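Local coordinates for protein DyP (Bjerkandera adusta, PDB 3VXJ) that probably acts as a heme peroxidase that decolorizes dyes at the expense of hydrogen peroxide, and binds heme b and the phenol 2,6-dimethoxyphenol, at residues A[185-190]-A[284-289]; A[257-262]-A[302-307]; A[269-274]-A[289-294]. All blocks are in the same frame, centred on the assembly; numbering follows the deposited sequence.

Contact 1: A[185-190]-A[284-289]; sequences VFPGQA and DPQRNN. With 3DM (2,6-dimethoxyphenol), chain D.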
loop_
_atom_site.group_PDB
_atom_site.type_symbol
_atom_site.label_atom_id
_atom_site.label_comp_id
_atom_site.label_asym_id
_atom_site.label_seq_id
_atom_site.Cartn_x
_atom_site.Cartn_y
_atom_site.Cartn_z
ATOM N N VAL A 185 20.838 1.857 0.569
ATOM C CA VAL A 185 20.225 0.538 0.724
ATOM C C VAL A 185 20.483 0.040 2.142
ATOM O O VAL A 185 21.628 -0.027 2.594
ATOM C CB VAL A 185 20.767 -0.486 -0.314
ATOM C CG1 VAL A 185 20.188 -1.880 -0.065
ATOM C CG2 VAL A 185 20.457 -0.025 -1.737
ATOM N N PHE A 186 19.407 -0.304 2.838
ATOM C CA PHE A 186 19.494 -0.742 4.223
ATOM C C PHE A 186 19.714 -2.244 4.315
ATOM O O PHE A 186 19.297 -2.987 3.425
ATOM C CB PHE A 186 18.222 -0.348 4.981
ATOM C CG PHE A 186 17.969 1.135 5.015
ATOM C CD1 PHE A 186 18.794 1.981 5.751
ATOM C CD2 PHE A 186 16.890 1.683 4.332
ATOM C CE1 PHE A 186 18.563 3.362 5.787
ATOM C CE2 PHE A 186 16.650 3.061 4.367
ATOM C CZ PHE A 186 17.482 3.897 5.100
ATOM N N PRO A 187 20.370 -2.705 5.396
ATOM C CA PRO A 187 20.505 -4.136 5.654
ATOM C C PRO A 187 19.149 -4.852 5.665
ATOM O O PRO A 187 18.226 -4.455 6.384
ATOM C CB PRO A 187 21.165 -4.169 7.038
ATOM C CG PRO A 187 21.979 -2.915 7.073
ATOM C CD PRO A 187 21.099 -1.903 6.398
ATOM N N GLY A 188 19.028 -5.886 4.838
ATOM C CA GLY A 188 17.792 -6.655 4.735
ATOM C C GLY A 188 16.864 -6.186 3.628
ATOM O O GLY A 188 15.900 -6.873 3.292
ATOM N N GLN A 189 17.150 -5.024 3.058
ATOM C CA GLN A 189 16.341 -4.482 1.984
ATOM C C GLN A 189 16.584 -5.273 0.693
ATOM O O GLN A 189 17.735 -5.572 0.351
ATOM C CB GLN A 189 16.675 -3.000 1.804
ATOM C CG GLN A 189 15.777 -2.294 0.844
ATOM C CD GLN A 189 15.901 -0.785 0.874
ATOM O OE1 GLN A 189 16.931 -0.222 1.254
ATOM N NE2 GLN A 189 14.849 -0.118 0.435
ATOM N N ALA A 190 15.503 -5.643 0.005
ATOM C CA ALA A 190 15.626 -6.353 -1.267
ATOM C C ALA A 190 16.085 -5.385 -2.344
ATOM O O ALA A 190 15.571 -4.271 -2.452
ATOM C CB ALA A 190 14.308 -7.003 -1.659
ATOM N N ASP A 284 15.078 2.225 13.925
ATOM C CA ASP A 284 16.427 2.082 13.368
ATOM C C ASP A 284 16.374 1.484 11.966
ATOM O O ASP A 284 16.339 0.264 11.833
ATOM C CB ASP A 284 17.297 1.203 14.272
ATOM C CG ASP A 284 18.746 1.109 13.793
ATOM O OD1 ASP A 284 19.068 1.648 12.715
ATOM O OD2 ASP A 284 19.555 0.468 14.491
ATOM N N PRO A 285 16.396 2.326 10.912
ATOM C CA PRO A 285 16.256 1.744 9.567
ATOM C C PRO A 285 17.431 0.860 9.155
ATOM O O PRO A 285 17.311 0.083 8.205
ATOM C CB PRO A 285 16.179 2.972 8.657
ATOM C CG PRO A 285 16.879 4.056 9.415
ATOM C CD PRO A 285 16.593 3.788 10.870
ATOM N N GLN A 286 18.545 0.956 9.878
ATOM C CA GLN A 286 19.713 0.119 9.609
ATOM C C GLN A 286 19.597 -1.305 10.157
ATOM O O GLN A 286 20.403 -2.173 9.809
ATOM C CB GLN A 286 20.980 0.785 10.152
ATOM C CG GLN A 286 21.295 2.128 9.501
ATOM C CD GLN A 286 21.801 1.991 8.079
ATOM O OE1 GLN A 286 22.369 0.961 7.700
ATOM N NE2 GLN A 286 21.616 3.041 7.284
ATOM N N ARG A 287 18.602 -1.547 11.008
ATOM C CA ARG A 287 18.402 -2.873 11.589
ATOM C C ARG A 287 16.967 -3.379 11.532
ATOM O O ARG A 287 16.746 -4.588 11.569
ATOM C CB ARG A 287 18.866 -2.902 13.045
ATOM C CG ARG A 287 20.358 -2.846 13.285
ATOM C CD ARG A 287 20.631 -2.983 14.785
ATOM N NE ARG A 287 19.902 -1.987 15.575
ATOM C CZ ARG A 287 19.281 -2.227 16.730
ATOM N NH1 ARG A 287 19.271 -3.444 17.270
ATOM N NH2 ARG A 287 18.649 -1.241 17.346
ATOM N N ASN A 288 15.986 -2.481 11.450
ATOM C CA ASN A 288 14.576 -2.905 11.533
ATOM C C ASN A 288 14.080 -3.730 10.345
ATOM O O ASN A 288 12.959 -4.263 10.369
ATOM C CB ASN A 288 13.621 -1.743 11.850
ATOM C CG ASN A 288 13.509 -0.728 10.725
ATOM O OD1 ASN A 288 13.968 -0.948 9.596
ATOM N ND2 ASN A 288 12.887 0.410 11.036
ATOM N N ASN A 289 14.912 -3.855 9.313
ATOM C CA ASN A 289 14.569 -4.716 8.183
ATOM C C ASN A 289 15.551 -5.868 7.985
ATOM O O ASN A 289 15.445 -6.623 7.018
ATOM C CB ASN A 289 14.436 -3.900 6.894
ATOM C CG ASN A 289 13.222 -4.310 6.087
ATOM O OD1 ASN A 289 12.315 -4.969 6.604
ATOM N ND2 ASN A 289 13.189 -3.910 4.828
HETATM O O1 3DM D . 12.844 -9.461 0.883
HETATM C C1 3DM D . 13.525 -10.659 0.918
HETATM C C2 3DM D . 13.188 -11.713 0.061
HETATM O O2 3DM D . 12.152 -11.541 -0.822
HETATM C C7 3DM D . 11.575 -12.717 -1.411
HETATM C C3 3DM D . 13.921 -12.906 0.132
HETATM C C4 3DM D . 14.954 -13.051 1.063
HETATM C C5 3DM D . 15.291 -12.000 1.909
HETATM C C6 3DM D . 14.570 -10.807 1.837
HETATM O O3 3DM D . 14.849 -9.741 2.645
HETATM C C8 3DM D . 15.698 -9.984 3.799
HETATM O O HOH W 1 17.422 -2.797 8.395
#

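Contact 2: A[257-262]-A[302-307]; sequences GARMFG and RCPFGA. With HEM (protoporphyrin IX containing Fe), chain B.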
loop_
_atom_site.group_PDB
_atom_site.type_symbol
_atom_site.label_atom_id
_atom_site.label_comp_id
_atom_site.label_asym_id
_atom_site.label_seq_id
_atom_site.Cartn_x
_atom_site.Cartn_y
_atom_site.Cartn_z
ATOM N N GLY A 257 -1.364 -8.242 18.952
ATOM C CA GLY A 257 -1.324 -7.327 17.811
ATOM C C GLY A 257 -0.028 -7.461 17.031
ATOM O O GLY A 257 -0.040 -7.553 15.792
ATOM N N ALA A 258 1.092 -7.503 17.754
ATOM C CA ALA A 258 2.395 -7.672 17.105
ATOM C C ALA A 258 2.529 -9.005 16.375
ATOM O O ALA A 258 3.158 -9.075 15.319
ATOM C CB ALA A 258 3.540 -7.477 18.118
ATOM N N ARG A 259 1.941 -10.055 16.933
ATOM C CA ARG A 259 1.950 -11.378 16.313
ATOM C C ARG A 259 1.127 -11.394 15.022
ATOM O O ARG A 259 1.475 -12.092 14.056
ATOM C CB ARG A 259 1.419 -12.422 17.303
ATOM C CG ARG A 259 2.301 -12.625 18.533
ATOM C CD ARG A 259 3.550 -13.399 18.206
ATOM N NE ARG A 259 3.245 -14.812 18.002
ATOM C CZ ARG A 259 4.165 -15.731 17.725
ATOM N NH1 ARG A 259 5.440 -15.394 17.622
ATOM N NH2 ARG A 259 3.806 -16.990 17.560
ATOM N N MET A 260 0.041 -10.627 15.006
ATOM C CA MET A 260 -0.802 -10.528 13.818
ATOM C C MET A 260 -0.080 -9.800 12.687
ATOM O O MET A 260 -0.202 -10.184 11.517
ATOM C CB MET A 260 -2.125 -9.841 14.158
ATOM C CG MET A 260 -2.996 -10.685 15.069
ATOM S SD MET A 260 -4.293 -9.759 15.927
ATOM C CE MET A 260 -5.458 -9.535 14.607
ATOM N N PHE A 261 0.680 -8.760 13.030
ATOM C CA PHE A 261 1.373 -7.974 12.006
ATOM C C PHE A 261 2.733 -8.515 11.610
ATOM O O PHE A 261 3.148 -8.378 10.446
ATOM C CB PHE A 261 1.514 -6.509 12.422
ATOM C CG PHE A 261 0.350 -5.663 11.996
ATOM C CD1 PHE A 261 0.271 -5.191 10.685
ATOM C CD2 PHE A 261 -0.678 -5.367 12.881
ATOM C CE1 PHE A 261 -0.815 -4.432 10.270
ATOM C CE2 PHE A 261 -1.767 -4.598 12.471
ATOM C CZ PHE A 261 -1.831 -4.127 11.168
ATOM N N GLY A 262 3.430 -9.112 12.576
ATOM C CA GLY A 262 4.844 -9.458 12.426
ATOM C C GLY A 262 5.801 -8.348 12.848
ATOM O O GLY A 262 7.026 -8.513 12.748
ATOM N N ARG A 302 9.204 -17.459 17.035
ATOM C CA ARG A 302 9.686 -16.110 16.754
ATOM C C ARG A 302 8.700 -15.284 15.928
ATOM O O ARG A 302 8.612 -14.079 16.112
ATOM C CB ARG A 302 11.066 -16.151 16.100
ATOM C CG ARG A 302 12.130 -16.759 17.001
ATOM C CD ARG A 302 13.538 -16.628 16.430
ATOM N NE ARG A 302 14.049 -15.270 16.575
ATOM C CZ ARG A 302 14.683 -14.802 17.647
ATOM N NH1 ARG A 302 14.888 -15.568 18.700
ATOM N NH2 ARG A 302 15.100 -13.542 17.672
ATOM N N CYS A 303 7.980 -15.924 15.010
ATOM C CA CYS A 303 6.995 -15.233 14.162
ATOM C C CYS A 303 5.991 -16.243 13.624
ATOM O O CYS A 303 6.403 -17.280 13.099
ATOM C CB CYS A 303 7.694 -14.540 12.979
ATOM S SG CYS A 303 6.622 -13.468 11.996
ATOM N N PRO A 304 4.672 -15.943 13.718
ATOM C CA PRO A 304 3.720 -16.844 13.045
ATOM C C PRO A 304 3.963 -16.931 11.542
ATOM O O PRO A 304 4.461 -15.975 10.933
ATOM C CB PRO A 304 2.352 -16.198 13.321
ATOM C CG PRO A 304 2.587 -15.297 14.528
ATOM C CD PRO A 304 3.988 -14.788 14.340
ATOM N N PHE A 305 3.598 -18.060 10.950
ATOM C CA PHE A 305 3.719 -18.215 9.502
ATOM C C PHE A 305 2.802 -17.252 8.751
ATOM O O PHE A 305 3.127 -16.840 7.635
ATOM C CB PHE A 305 3.412 -19.647 9.059
ATOM C CG PHE A 305 4.316 -20.692 9.661
ATOM C CD1 PHE A 305 5.701 -20.524 9.686
ATOM C CD2 PHE A 305 3.778 -21.880 10.164
ATOM C CE1 PHE A 305 6.532 -21.505 10.235
ATOM C CE2 PHE A 305 4.601 -22.853 10.720
ATOM C CZ PHE A 305 5.977 -22.666 10.745
ATOM N N GLY A 306 1.677 -16.890 9.371
ATOM C CA GLY A 306 0.624 -16.098 8.732
ATOM C C GLY A 306 0.536 -14.624 9.119
ATOM O O GLY A 306 -0.441 -13.962 8.762
ATOM N N ALA A 307 1.549 -14.096 9.816
ATOM C CA ALA A 307 1.624 -12.668 10.139
ATOM C C ALA A 307 1.622 -11.812 8.860
ATOM O O ALA A 307 2.172 -12.217 7.830
ATOM C CB ALA A 307 2.862 -12.389 10.967
HETATM C CHA HEM B . 3.835 -3.958 5.569
HETATM C CHB HEM B . -0.216 -2.261 7.585
HETATM C CHC HEM B . -2.771 -3.628 3.712
HETATM C CHD HEM B . 1.272 -5.302 1.657
HETATM C C1A HEM B . 2.958 -3.412 6.464
HETATM C C2A HEM B . 3.295 -2.944 7.790
HETATM C C3A HEM B . 2.163 -2.483 8.350
HETATM C C4A HEM B . 1.097 -2.620 7.384
HETATM C CMA HEM B . 1.993 -1.875 9.755
HETATM C CAA HEM B . 4.697 -3.049 8.430
HETATM C CBA HEM B . 5.629 -1.865 8.159
HETATM C CGA HEM B . 6.163 -1.812 6.747
HETATM O O1A HEM B . 7.003 -2.651 6.356
HETATM O O2A HEM B . 5.755 -0.879 6.002
HETATM C C1B HEM B . -1.264 -2.466 6.710
HETATM C C2B HEM B . -2.643 -2.090 6.938
HETATM C C3B HEM B . -3.354 -2.467 5.858
HETATM C C4B HEM B . -2.431 -3.075 4.923
HETATM C CMB HEM B . -3.150 -1.403 8.225
HETATM C CAB HEM B . -4.861 -2.281 5.585
HETATM C CBB HEM B . -5.579 -1.326 6.180
HETATM C C1C HEM B . -1.903 -4.240 2.844
HETATM C C2C HEM B . -2.267 -4.879 1.593
HETATM C C3C HEM B . -1.148 -5.358 1.029
HETATM C C4C HEM B . -0.048 -5.025 1.909
HETATM C CMC HEM B . -3.706 -4.953 1.046
HETATM C CAC HEM B . -0.976 -6.115 -0.314
HETATM C CBC HEM B . -1.884 -7.002 -0.745
HETATM C C1D HEM B . 2.325 -5.029 2.493
HETATM C C2D HEM B . 3.705 -5.245 2.134
HETATM C C3D HEM B . 4.492 -4.844 3.342
HETATM C C4D HEM B . 3.522 -4.414 4.317
HETATM C CMD HEM B . 4.303 -5.787 0.825
HETATM C CAD HEM B . 6.022 -4.923 3.453
HETATM C CBD HEM B . 6.380 -6.365 3.800
HETATM C CGD HEM B . 7.869 -6.562 3.886
HETATM O O1D HEM B . 8.328 -7.110 4.924
HETATM O O2D HEM B . 8.595 -6.185 2.938
HETATM N NA HEM B . 1.614 -3.221 6.265
HETATM N NB HEM B . -1.168 -3.101 5.478
HETATM N NC HEM B . -0.547 -4.385 3.017
HETATM N ND HEM B . 2.247 -4.506 3.781
HETATM FE FE HEM B . 0.517 -3.865 4.665
HETATM O O HOH W 2 7.056 -13.133 18.286
HETATM O O HOH W 3 0.904 -2.065 3.902
#

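Contact 3: A[269-274]-A[289-294]; sequences PIDLAP and NNFDYS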
loop_
_atom_site.group_PDB
_atom_site.type_symbol
_atom_site.label_atom_id
_atom_site.label_comp_id
_atom_site.label_asym_id
_atom_site.label_seq_id
_atom_site.Cartn_x
_atom_site.Cartn_y
_atom_site.Cartn_z
ATOM N N PRO A 269 10.665 -5.531 14.265
ATOM C CA PRO A 269 10.148 -6.788 13.732
ATOM C C PRO A 269 10.222 -7.893 14.786
ATOM O O PRO A 269 11.233 -8.027 15.482
ATOM C CB PRO A 269 11.088 -7.081 12.564
ATOM C CG PRO A 269 12.372 -6.410 12.931
ATOM C CD PRO A 269 11.999 -5.199 13.724
ATOM N N ILE A 270 9.156 -8.679 14.912
ATOM C CA ILE A 270 9.126 -9.714 15.937
ATOM C C ILE A 270 10.157 -10.831 15.705
ATOM O O ILE A 270 10.608 -11.461 16.655
ATOM C CB ILE A 270 7.693 -10.280 16.194
ATOM C CG1 ILE A 270 7.190 -11.145 15.028
ATOM C CG2 ILE A 270 6.709 -9.134 16.569
ATOM C CD1 ILE A 270 5.767 -11.680 15.248
ATOM N N ASP A 271 10.594 -11.014 14.459
ATOM C CA ASP A 271 11.642 -11.999 14.192
ATOM C C ASP A 271 12.934 -11.627 14.942
ATOM O O ASP A 271 13.670 -12.506 15.379
ATOM C CB ASP A 271 11.900 -12.126 12.688
ATOM C CG ASP A 271 12.705 -13.351 12.334
ATOM O OD1 ASP A 271 12.622 -14.359 13.078
ATOM O OD2 ASP A 271 13.405 -13.302 11.302
ATOM N N LEU A 272 13.189 -10.328 15.112
ATOM C CA LEU A 272 14.343 -9.852 15.900
ATOM C C LEU A 272 14.031 -9.592 17.377
ATOM O O LEU A 272 14.919 -9.710 18.227
ATOM C CB LEU A 272 14.936 -8.582 15.287
ATOM C CG LEU A 272 15.456 -8.699 13.853
ATOM C CD1 LEU A 272 16.007 -7.350 13.385
ATOM C CD2 LEU A 272 16.518 -9.788 13.744
ATOM N N ALA A 273 12.784 -9.227 17.661
ATOM C CA ALA A 273 12.326 -8.881 19.006
ATOM C C ALA A 273 11.096 -9.738 19.314
ATOM O O ALA A 273 9.963 -9.247 19.314
ATOM C CB ALA A 273 11.986 -7.403 19.062
ATOM N N PRO A 274 11.308 -11.039 19.579
ATOM C CA PRO A 274 10.176 -11.962 19.607
ATOM C C PRO A 274 9.319 -11.967 20.873
ATOM O O PRO A 274 8.226 -12.531 20.831
ATOM C CB PRO A 274 10.833 -13.328 19.385
ATOM C CG PRO A 274 12.207 -13.176 19.904
ATOM C CD PRO A 274 12.604 -11.749 19.613
ATOM N N ASN A 289 14.912 -3.855 9.313
ATOM C CA ASN A 289 14.569 -4.716 8.183
ATOM C C ASN A 289 15.551 -5.868 7.985
ATOM O O ASN A 289 15.445 -6.623 7.018
ATOM C CB ASN A 289 14.436 -3.900 6.894
ATOM C CG ASN A 289 13.222 -4.310 6.087
ATOM O OD1 ASN A 289 12.315 -4.969 6.604
ATOM N ND2 ASN A 289 13.189 -3.910 4.828
ATOM N N ASN A 290 16.492 -6.016 8.913
ATOM C CA ASN A 290 17.568 -6.985 8.764
ATOM C C ASN A 290 17.230 -8.362 9.338
ATOM O O ASN A 290 17.821 -8.819 10.320
ATOM C CB ASN A 290 18.857 -6.438 9.374
ATOM C CG ASN A 290 20.076 -7.166 8.873
ATOM O OD1 ASN A 290 20.006 -7.930 7.909
ATOM N ND2 ASN A 290 21.207 -6.941 9.526
ATOM N N PHE A 291 16.278 -9.027 8.693
ATOM C CA PHE A 291 15.804 -10.348 9.096
ATOM C C PHE A 291 15.202 -10.990 7.863
ATOM O O PHE A 291 14.816 -10.289 6.913
ATOM C CB PHE A 291 14.747 -10.252 10.209
ATOM C CG PHE A 291 13.474 -9.554 9.786
ATOM C CD1 PHE A 291 12.379 -10.281 9.314
ATOM C CD2 PHE A 291 13.389 -8.169 9.816
ATOM C CE1 PHE A 291 11.212 -9.633 8.902
ATOM C CE2 PHE A 291 12.218 -7.510 9.401
ATOM C CZ PHE A 291 11.138 -8.253 8.948
ATOM N N ASP A 292 15.104 -12.312 7.865
ATOM C CA ASP A 292 14.586 -13.010 6.690
ATOM C C ASP A 292 13.776 -14.270 7.001
ATOM O O ASP A 292 13.465 -15.026 6.092
ATOM C CB ASP A 292 15.715 -13.327 5.693
ATOM C CG ASP A 292 16.786 -14.248 6.274
ATOM O OD1 ASP A 292 16.626 -14.731 7.415
ATOM O OD2 ASP A 292 17.796 -14.493 5.577
ATOM N N TYR A 293 13.444 -14.477 8.278
ATOM C CA TYR A 293 12.755 -15.681 8.782
ATOM C C TYR A 293 13.608 -16.953 8.753
ATOM O O TYR A 293 13.113 -18.017 9.113
ATOM C CB TYR A 293 11.366 -15.921 8.121
ATOM C CG TYR A 293 10.513 -14.679 8.066
ATOM C CD1 TYR A 293 10.124 -14.038 9.239
ATOM C CD2 TYR A 293 10.109 -14.128 6.842
ATOM C CE1 TYR A 293 9.369 -12.883 9.202
ATOM C CE2 TYR A 293 9.346 -12.967 6.794
ATOM C CZ TYR A 293 8.983 -12.353 7.987
ATOM O OH TYR A 293 8.243 -11.191 7.994
ATOM N N SER A 294 14.887 -16.855 8.365
ATOM C CA SER A 294 15.745 -18.052 8.309
ATOM C C SER A 294 15.944 -18.696 9.679
ATOM O O SER A 294 16.281 -19.877 9.765
ATOM C CB SER A 294 17.098 -17.765 7.658
ATOM O OG SER A 294 17.861 -16.889 8.448
#

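Contact 1: A[185-190]-A[284-289]
The ring of Phe186 lies against Pro285 and Gln286, with no direct hydrogen bond between the two segments. With CG anti to the carbonyl carbon (chi1 -60°), the ring swings beside the backbone N and offers one face to Pro285 CB, in a CH-pi contact 3.9 Å from the ring centroid. At the edge, near the ring plane, Gln286 NE2 reaches Phe186 CD1 at 3.4 Å, with amide and ring planes 71° apart. An alanine here would probably leave Pro285 without its aromatic cover and the Gln286 amide freer to turn. Pro187 sets CG 3.2 Å from Gln286 O and CD beside Gln286 OE1. A water joins the two loops: it donates to Pro187 O and Pro285 O and accepts from Asn289 N at 2.9 Å. Phe186 to Gln189 form a type II beta turn, with Gly188 in the position that favours glycine; its CA approaches Asn289 O at 3.3 Å, where a CB would clash, and Gly188 O lies 3.1 Å from dimethoxyphenol O3. The side chain of Asn289 is fixed from elsewhere, by Arg315 and Ser174. Gln189 OE1 turns back to accept from Phe186 N along a nearly straight bond of 2.9 Å. Ala190, like Gly188, lines the dimethoxyphenol pocket.

Contact 2: A[257-262]-A[302-307]
The last turn of helix 249-261 runs up against a type I beta turn, Pro304 to Ala307, so that the CA atoms of Met260 and Ala307 come within 4.9 Å and Met260 O meets Ala307 CA in a CA-H...O contact. No direct hydrogen bond joins the two segments, and the side-chain burden falls on Arg259. Its chain folds at chi2 and chi3, both near -74°, which brings the guanidinium round to Pro304: the proline CD sits over the centre of the flat group, 3.5 Å above its plane. At the edge, in plane, a water lies 2.9 Å from Arg259 NH1 and hydrogen-bonds to Arg302 O. The buried charge has further oxygens outside the segments, Leu405 O for NE and Gly404 O and Glu300 O for NH2, so backbone carbonyls and a water take its N-H groups while Pro304 covers one face. Nearer the helix end, Ala307 CB fits against the backbone, 3.4 Å from Arg259 O and 3.7 Å from Gly262 N. Gly262 leaves the helix with positive phi, and a CB on it would be tight against that methyl. Phe261 points the other way, toward the heme, where its CE1 approaches meso carbon CHB at 3.5 Å with the porphyrin atom at the ring edge. Ala307 is the N-cap of helix 308-312, whose first residue, His308, is the axial ligand of the iron; the end of helix 249-261 packed on this start thus forms part of the heme site of this DyP-type peroxidase.

Contact 3: A[269-274]-A[289-294]
Pro269 lies over one face of the Phe291 ring, with its CB 3.4 Å from Phe291 CE2 and its CG close behind. Phe291 holds that ring with CG between the backbone N and the carbonyl carbon (chi1 64°), the crowded position, which sets one face of the ring against Pro269. Leu272 packs on the same residue through CD2, 4.0 Å from Phe291 CB. Asp271 supplies the polar part: its OD2 accepts from Tyr293 N at 3.2 Å, a bent bond (139°) that arrives from above the carboxylate plane, and the same oxygen rests 3.5 Å from Phe291 CB. Further along, the loop folds into an Asx turn, in which Asp292 OD1 takes both Ser294 N at 2.9 Å and Ser294 OG at 2.7 Å; these two donors probably offset part of its charge, which faces Asp271 OD2 at 5.2 Å. Asp271 also has the like-charged Asp295 close to its OD1, a proximity that could raise its affinity for a proton. Phe291 makes a cation-pi contact with Arg315, a heme-binding residue, while Phe291 O accepts a hydrogen bond from that side chain. Phe291 and Asp292 both belong to the 2,6-dimethoxyphenol pocket.

The three contacts all involve the loop between helices 279-282 and 308-312, using neighbouring or overlapping parts of it. Contact 2 is buried, contact 1 lies at the surface, and contact 3 is intermediate. Their chemistry follows: contact 1 joins two loops by ring packing and a water, contact 3 adds a carboxylate to an apolar patch, and contact 2 sets a buried guanidinium on proline and turns Phe261 to the heme. Contacts 1 and 3 share Asn289 and touch directly, whereas contacts 1 and 2 stay about 8 Å apart at their nearest atoms. Contact 3 bridges them, with Arg302 NH2 of contact 2 hydrogen-bonded to Asp271 O.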